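Local coordinates for endo-alpha-mannosidase (Bacteroides thetaiotaomicron, PDB 4ACY), which hydrolyses internal alpha-mannosidic linkages as an endo-acting glycoside hydrolase of family GH99, probably in the processing of N-glycan-type mannosides, at residues D221-G226 against N274-P279; S232-I237 against K264-W269. One frame throughout, in Å; residues are numbered along the deposited sequence.

How the contacts relate
Along the chain, strand 223-227 comes first and is followed, after a loop with a 3-10 turn, by helix 235-239; strand 244-246 comes next, then helix 263-272, then strand 276-281. Contact 1 joins the first and last of these elements and so closes a loop of 47 intervening residues. Contact 2 lies wholly within that loop and closes a smaller one of 26 residues. The two are nested, not crossed, and their centres are about 12 Å apart. Contact 1 packs the side chains of two next-but-one strands inside the barrel, whereas contact 2 joins the outer layer that covers it. They meet where Lys-275 lies on Trp-269 and Phe-277 on Met-266 and Gln-267.

Contact 1: residues D221-G226 against N274-P279; sequences DGLFIG and NKLFIP
Strands 223-226 and 276-278 run in broadly the same direction but are splayed by 53°, their axes coming no closer than 8.6 Å. At that spacing no backbone hydrogen bond links them, and the gap is bridged by side chains alone. Leu-223, Ile-225, Leu-276 and Ile-278, alternate residues of their strands, all point across it. The methyl CD1 of Leu-223 lies 4.1 Å from CD1 of Leu-276, the two side chains set roughly perpendicular. Two residues further along each strand, CD1 of Ile-278 reaches CG1 of Ile-225 at 4.1 Å, also nearly square-on; this pair is buried, the leucines partly exposed. In Ile-225, CG1 stands anti to the carbonyl carbon (chi1 -52°), and CD1 at its end approaches CB of Leu-276 at 4.4 Å. Branched aliphatic residues suit this place because they fill space between strands without needing polar partners. Phe-277, between the two inward residues of its strand, points the other way, onto Ala-270 of helix 263-272. Ile-225 and Ile-278 also both touch Leu-189 and Phe-191 of strand 189-192. Strand 244-246 lies between the two strands in the sheet, so this is apolar packing across the interior of a (beta/alpha)8, or TIM, barrel.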
loop_
_atom_site.group_PDB
_atom_site.type_symbol
_atom_site.label_atom_id
_atom_site.label_comp_id
_atom_site.label_asym_id
_atom_site.label_seq_id
_atom_site.Cartn_x
_atom_site.Cartn_y
_atom_site.Cartn_z
ATOM N N ASP A 221 1.839 -20.981 5.737
ATOM C CA ASP A 221 1.178 -20.892 4.449
ATOM C C ASP A 221 0.235 -19.686 4.451
ATOM O O ASP A 221 -0.085 -19.129 5.504
ATOM C CB ASP A 221 0.399 -22.188 4.138
ATOM C CG ASP A 221 0.251 -22.437 2.654
ATOM O OD1 ASP A 221 0.516 -21.514 1.852
ATOM O OD2 ASP A 221 -0.132 -23.555 2.269
ATOM N N GLY A 222 -0.213 -19.294 3.271
ATOM C CA GLY A 222 -1.129 -18.172 3.153
ATOM C C GLY A 222 -1.330 -17.841 1.699
ATOM O O GLY A 222 -1.148 -18.688 0.831
ATOM N N LEU A 223 -1.732 -16.603 1.445
ATOM C CA LEU A 223 -1.978 -16.144 0.097
ATOM C C LEU A 223 -0.908 -15.110 -0.204
ATOM O O LEU A 223 -0.814 -14.083 0.468
ATOM C CB LEU A 223 -3.367 -15.516 -0.003
ATOM C CG LEU A 223 -4.575 -16.457 0.148
ATOM C CD1 LEU A 223 -5.821 -15.638 0.423
ATOM C CD2 LEU A 223 -4.778 -17.373 -1.072
ATOM N N PHE A 224 -0.086 -15.415 -1.194
ATOM C CA PHE A 224 1.034 -14.568 -1.560
ATOM C C PHE A 224 0.762 -13.922 -2.901
ATOM O O PHE A 224 0.528 -14.592 -3.909
ATOM C CB PHE A 224 2.306 -15.412 -1.551
ATOM C CG PHE A 224 2.545 -16.064 -0.221
ATOM C CD1 PHE A 224 3.085 -15.334 0.832
ATOM C CD2 PHE A 224 2.159 -17.395 -0.005
ATOM C CE1 PHE A 224 3.267 -15.924 2.082
ATOM C CE2 PHE A 224 2.346 -17.992 1.232
ATOM C CZ PHE A 224 2.905 -17.262 2.279
ATOM N N ILE A 225 0.796 -12.594 -2.887
ATOM C CA ILE A 225 0.315 -11.778 -3.975
ATOM C C ILE A 225 1.483 -10.986 -4.545
ATOM O O ILE A 225 2.020 -10.085 -3.886
ATOM C CB ILE A 225 -0.808 -10.792 -3.469
ATOM C CG1 ILE A 225 -1.918 -11.545 -2.699
ATOM C CG2 ILE A 225 -1.351 -9.940 -4.613
ATOM C CD1 ILE A 225 -2.704 -12.592 -3.513
ATOM N N GLY A 226 1.875 -11.322 -5.773
ATOM C CA GLY A 226 3.005 -10.641 -6.431
ATOM C C GLY A 226 2.614 -9.414 -7.234
ATOM O O GLY A 226 1.479 -9.281 -7.694
ATOM N N ASN A 274 -7.076 -19.730 -11.687
ATOM C CA ASN A 274 -7.261 -19.903 -10.238
ATOM C C ASN A 274 -6.364 -18.986 -9.387
ATOM O O ASN A 274 -5.756 -19.424 -8.395
ATOM C CB ASN A 274 -7.077 -21.379 -9.827
ATOM C CG ASN A 274 -7.780 -21.715 -8.518
ATOM O OD1 ASN A 274 -8.827 -21.149 -8.193
ATOM N ND2 ASN A 274 -7.205 -22.643 -7.761
ATOM N N LYS A 275 -6.274 -17.723 -9.795
ATOM C CA LYS A 275 -5.462 -16.730 -9.074
ATOM C C LYS A 275 -6.340 -15.569 -8.617
ATOM O O LYS A 275 -7.409 -15.335 -9.182
ATOM C CB LYS A 275 -4.320 -16.199 -9.964
ATOM C CG LYS A 275 -3.319 -17.252 -10.458
ATOM C CD LYS A 275 -2.616 -17.989 -9.307
ATOM C CE LYS A 275 -1.618 -19.008 -9.830
ATOM N NZ LYS A 275 -1.079 -19.922 -8.771
ATOM N N LEU A 276 -5.884 -14.835 -7.599
ATOM C CA LEU A 276 -6.595 -13.666 -7.115
ATOM C C LEU A 276 -6.022 -12.411 -7.731
ATOM O O LEU A 276 -4.839 -12.120 -7.551
ATOM C CB LEU A 276 -6.486 -13.550 -5.597
ATOM C CG LEU A 276 -7.232 -14.566 -4.733
ATOM C CD1 LEU A 276 -6.919 -14.241 -3.287
ATOM C CD2 LEU A 276 -8.737 -14.483 -4.978
ATOM N N PHE A 277 -6.859 -11.685 -8.459
ATOM C CA PHE A 277 -6.498 -10.366 -8.982
ATOM C C PHE A 277 -6.905 -9.300 -7.974
ATOM O O PHE A 277 -8.086 -9.201 -7.595
ATOM C CB PHE A 277 -7.204 -10.142 -10.322
ATOM C CG PHE A 277 -7.128 -8.731 -10.858
ATOM C CD1 PHE A 277 -5.946 -7.974 -10.795
ATOM C CD2 PHE A 277 -8.249 -8.171 -11.469
ATOM C CE1 PHE A 277 -5.911 -6.687 -11.330
ATOM C CE2 PHE A 277 -8.220 -6.902 -12.005
ATOM C CZ PHE A 277 -7.044 -6.155 -11.943
ATOM N N ILE A 278 -5.933 -8.491 -7.549
ATOM C CA ILE A 278 -6.231 -7.404 -6.614
ATOM C C ILE A 278 -5.779 -6.079 -7.235
ATOM O O ILE A 278 -4.627 -5.690 -7.076
ATOM C CB ILE A 278 -5.558 -7.630 -5.215
ATOM C CG1 ILE A 278 -5.849 -9.060 -4.707
ATOM C CG2 ILE A 278 -6.008 -6.532 -4.229
ATOM C CD1 ILE A 278 -5.345 -9.307 -3.298
ATOM N N PRO A 279 -6.676 -5.391 -7.971
ATOM C CA PRO A 279 -6.281 -4.109 -8.557
ATOM C C PRO A 279 -5.965 -3.115 -7.448
ATOM O O PRO A 279 -6.496 -3.240 -6.331
ATOM C CB PRO A 279 -7.530 -3.656 -9.316
ATOM C CG PRO A 279 -8.678 -4.412 -8.659
ATOM C CD PRO A 279 -8.081 -5.732 -8.254
#

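Contact 2: residues S232-I237 against K264-W269; sequences SELPDI and KSMQQW
CB of Leu-234 sits over the face of the Trp-269 indole, 3.6 Å from the centroid of the six-membered ring and 7° off its normal, a CH-pi contact. The indole gets there because its CG is anti to the backbone N (chi1 -172°), which carries the ring toward segment 232-237. The leucine and the indole run antiparallel, each reaching toward the other's backbone: CD1 of Leu-234 lies 3.8 Å from CG of Trp-269, and CH2 of Trp-269 comes within 3.1 Å of Leu-234 O, a close contact, not a hydrogen bond; that oxygen accepts the N-H of Ile-237. Because CG of Leu-234 is anti to its carbonyl carbon (chi1 -72°), CD1 of this long side chain runs along the indole to CG of selenomethionine Met-266, 4.1 Å away. The broad indole suits its place by spanning from the leucine to Pro-235, whose CD stands 4.4 Å from CZ2 of Trp-269. With Trp-269 replaced by an alanine, CB of Leu-234 would probably lose its aromatic cover and a gap would open between helix 263-272 and segment 232-237. His-273 stacks on the indole, while Leu-234, Ile-237 and Met-266 all rest on Phe-245 of strand 244-246, so both helices share this barrel strand as their floor.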
loop_
_atom_site.group_PDB
_atom_site.type_symbol
_atom_site.label_atom_id
_atom_site.label_comp_id
_atom_site.label_asym_id
_atom_site.label_seq_id
_atom_site.Cartn_x
_atom_site.Cartn_y
_atom_site.Cartn_z
ATOM N N SER A 232 0.940 -9.435 -20.035
ATOM C CA SER A 232 1.694 -10.468 -20.763
ATOM C C SER A 232 2.673 -11.241 -19.886
ATOM O O SER A 232 3.181 -12.293 -20.292
ATOM C CB SER A 232 2.415 -9.876 -21.984
ATOM O OG SER A 232 3.484 -9.043 -21.576
ATOM N N GLU A 233 2.934 -10.736 -18.679
ATOM C CA GLU A 233 3.814 -11.428 -17.741
ATOM C C GLU A 233 3.044 -12.169 -16.634
ATOM O O GLU A 233 3.643 -12.720 -15.708
ATOM C CB GLU A 233 4.849 -10.466 -17.145
ATOM C CG GLU A 233 5.892 -10.012 -18.151
ATOM C CD GLU A 233 6.900 -9.018 -17.586
ATOM O OE1 GLU A 233 6.788 -8.591 -16.410
ATOM O OE2 GLU A 233 7.818 -8.652 -18.339
ATOM N N LEU A 234 1.723 -12.191 -16.747
ATOM C CA LEU A 234 0.888 -12.924 -15.787
ATOM C C LEU A 234 1.266 -14.413 -15.618
ATOM O O LEU A 234 1.181 -14.944 -14.506
ATOM C CB LEU A 234 -0.603 -12.743 -16.090
ATOM C CG LEU A 234 -1.209 -11.366 -15.778
ATOM C CD1 LEU A 234 -2.679 -11.330 -16.147
ATOM C CD2 LEU A 234 -1.037 -11.013 -14.304
ATOM N N PRO A 235 1.720 -15.089 -16.699
ATOM C CA PRO A 235 2.206 -16.464 -16.503
ATOM C C PRO A 235 3.320 -16.606 -15.462
ATOM O O PRO A 235 3.466 -17.685 -14.870
ATOM C CB PRO A 235 2.732 -16.851 -17.897
ATOM C CG PRO A 235 1.877 -16.086 -18.821
ATOM C CD PRO A 235 1.613 -14.758 -18.137
ATOM N N ASP A 236 4.092 -15.537 -15.228
ATOM C CA ASP A 236 5.150 -15.591 -14.217
ATOM C C ASP A 236 4.558 -15.787 -12.826
ATOM O O ASP A 236 5.201 -16.369 -11.969
ATOM C CB ASP A 236 6.030 -14.335 -14.222
ATOM C CG ASP A 236 6.848 -14.187 -15.493
ATOM O OD1 ASP A 236 6.989 -15.170 -16.243
ATOM O OD2 ASP A 236 7.342 -13.065 -15.743
ATOM N N ILE A 237 3.348 -15.273 -12.606
ATOM C CA ILE A 237 2.645 -15.490 -11.332
ATOM C C ILE A 237 2.431 -16.990 -11.118
ATOM O O ILE A 237 2.639 -17.506 -10.020
ATOM C CB ILE A 237 1.289 -14.720 -11.257
ATOM C CG1 ILE A 237 1.506 -13.195 -11.346
ATOM C CG2 ILE A 237 0.492 -15.127 -10.000
ATOM C CD1 ILE A 237 2.448 -12.601 -10.272
ATOM N N LYS A 264 -10.467 -5.689 -16.646
ATOM C CA LYS A 264 -11.410 -6.772 -16.984
ATOM C C LYS A 264 -10.701 -8.021 -17.533
ATOM O O LYS A 264 -10.966 -9.148 -17.093
ATOM C CB LYS A 264 -12.496 -6.282 -17.948
ATOM C CG LYS A 264 -13.528 -5.409 -17.277
ATOM C CD LYS A 264 -14.683 -5.084 -18.228
ATOM C CE LYS A 264 -15.738 -4.249 -17.521
ATOM N NZ LYS A 264 -16.930 -4.005 -18.382
ATOM N N SER A 265 -9.786 -7.812 -18.471
ATOM C CA SER A 265 -9.004 -8.907 -19.060
ATOM C C SER A 265 -8.108 -9.616 -18.025
ATOM O O SER A 265 -7.965 -10.835 -18.036
ATOM C CB SER A 265 -8.210 -8.380 -20.261
ATOM O OG SER A 265 -7.308 -9.350 -20.765
HETATM N N MSE A 266 -7.513 -8.854 -17.115
HETATM C CA MSE A 266 -6.660 -9.449 -16.093
HETATM C C MSE A 266 -7.474 -10.292 -15.114
HETATM O O MSE A 266 -7.038 -11.378 -14.701
HETATM C CB MSE A 266 -5.834 -8.371 -15.388
HETATM C CG MSE A 266 -4.739 -7.824 -16.290
HETATM SE SE MSE A 266 -4.035 -6.102 -15.715
HETATM C CE MSE A 266 -3.159 -6.703 -14.098
ATOM N N GLN A 267 -8.662 -9.803 -14.770
ATOM C CA GLN A 267 -9.594 -10.562 -13.927
ATOM C C GLN A 267 -9.992 -11.862 -14.612
ATOM O O GLN A 267 -10.084 -12.909 -13.970
ATOM C CB GLN A 267 -10.848 -9.736 -13.613
ATOM C CG GLN A 267 -12.015 -10.522 -12.949
ATOM C CD GLN A 267 -11.666 -11.120 -11.579
ATOM O OE1 GLN A 267 -10.614 -10.845 -11.000
ATOM N NE2 GLN A 267 -12.562 -11.961 -11.063
ATOM N N GLN A 268 -10.239 -11.782 -15.917
ATOM C CA GLN A 268 -10.571 -12.969 -16.709
ATOM C C GLN A 268 -9.441 -13.997 -16.650
ATOM O O GLN A 268 -9.703 -15.184 -16.485
ATOM C CB GLN A 268 -10.884 -12.600 -18.168
ATOM C CG GLN A 268 -12.253 -11.965 -18.420
ATOM C CD GLN A 268 -12.412 -11.449 -19.863
ATOM O OE1 GLN A 268 -11.890 -12.047 -20.821
ATOM N NE2 GLN A 268 -13.135 -10.339 -20.022
ATOM N N TRP A 269 -8.194 -13.534 -16.773
ATOM C CA TRP A 269 -7.017 -14.400 -16.660
ATOM C C TRP A 269 -6.937 -15.027 -15.268
ATOM O O TRP A 269 -6.671 -16.227 -15.127
ATOM C CB TRP A 269 -5.723 -13.618 -16.950
ATOM C CG TRP A 269 -4.510 -14.514 -17.040
ATOM C CD1 TRP A 269 -3.995 -15.085 -18.174
ATOM C CD2 TRP A 269 -3.676 -14.959 -15.959
ATOM N NE1 TRP A 269 -2.898 -15.847 -17.869
ATOM C CE2 TRP A 269 -2.679 -15.796 -16.518
ATOM C CE3 TRP A 269 -3.679 -14.743 -14.574
ATOM C CZ2 TRP A 269 -1.686 -16.405 -15.743
ATOM C CZ3 TRP A 269 -2.693 -15.351 -13.805
ATOM C CH2 TRP A 269 -1.710 -16.172 -14.390
#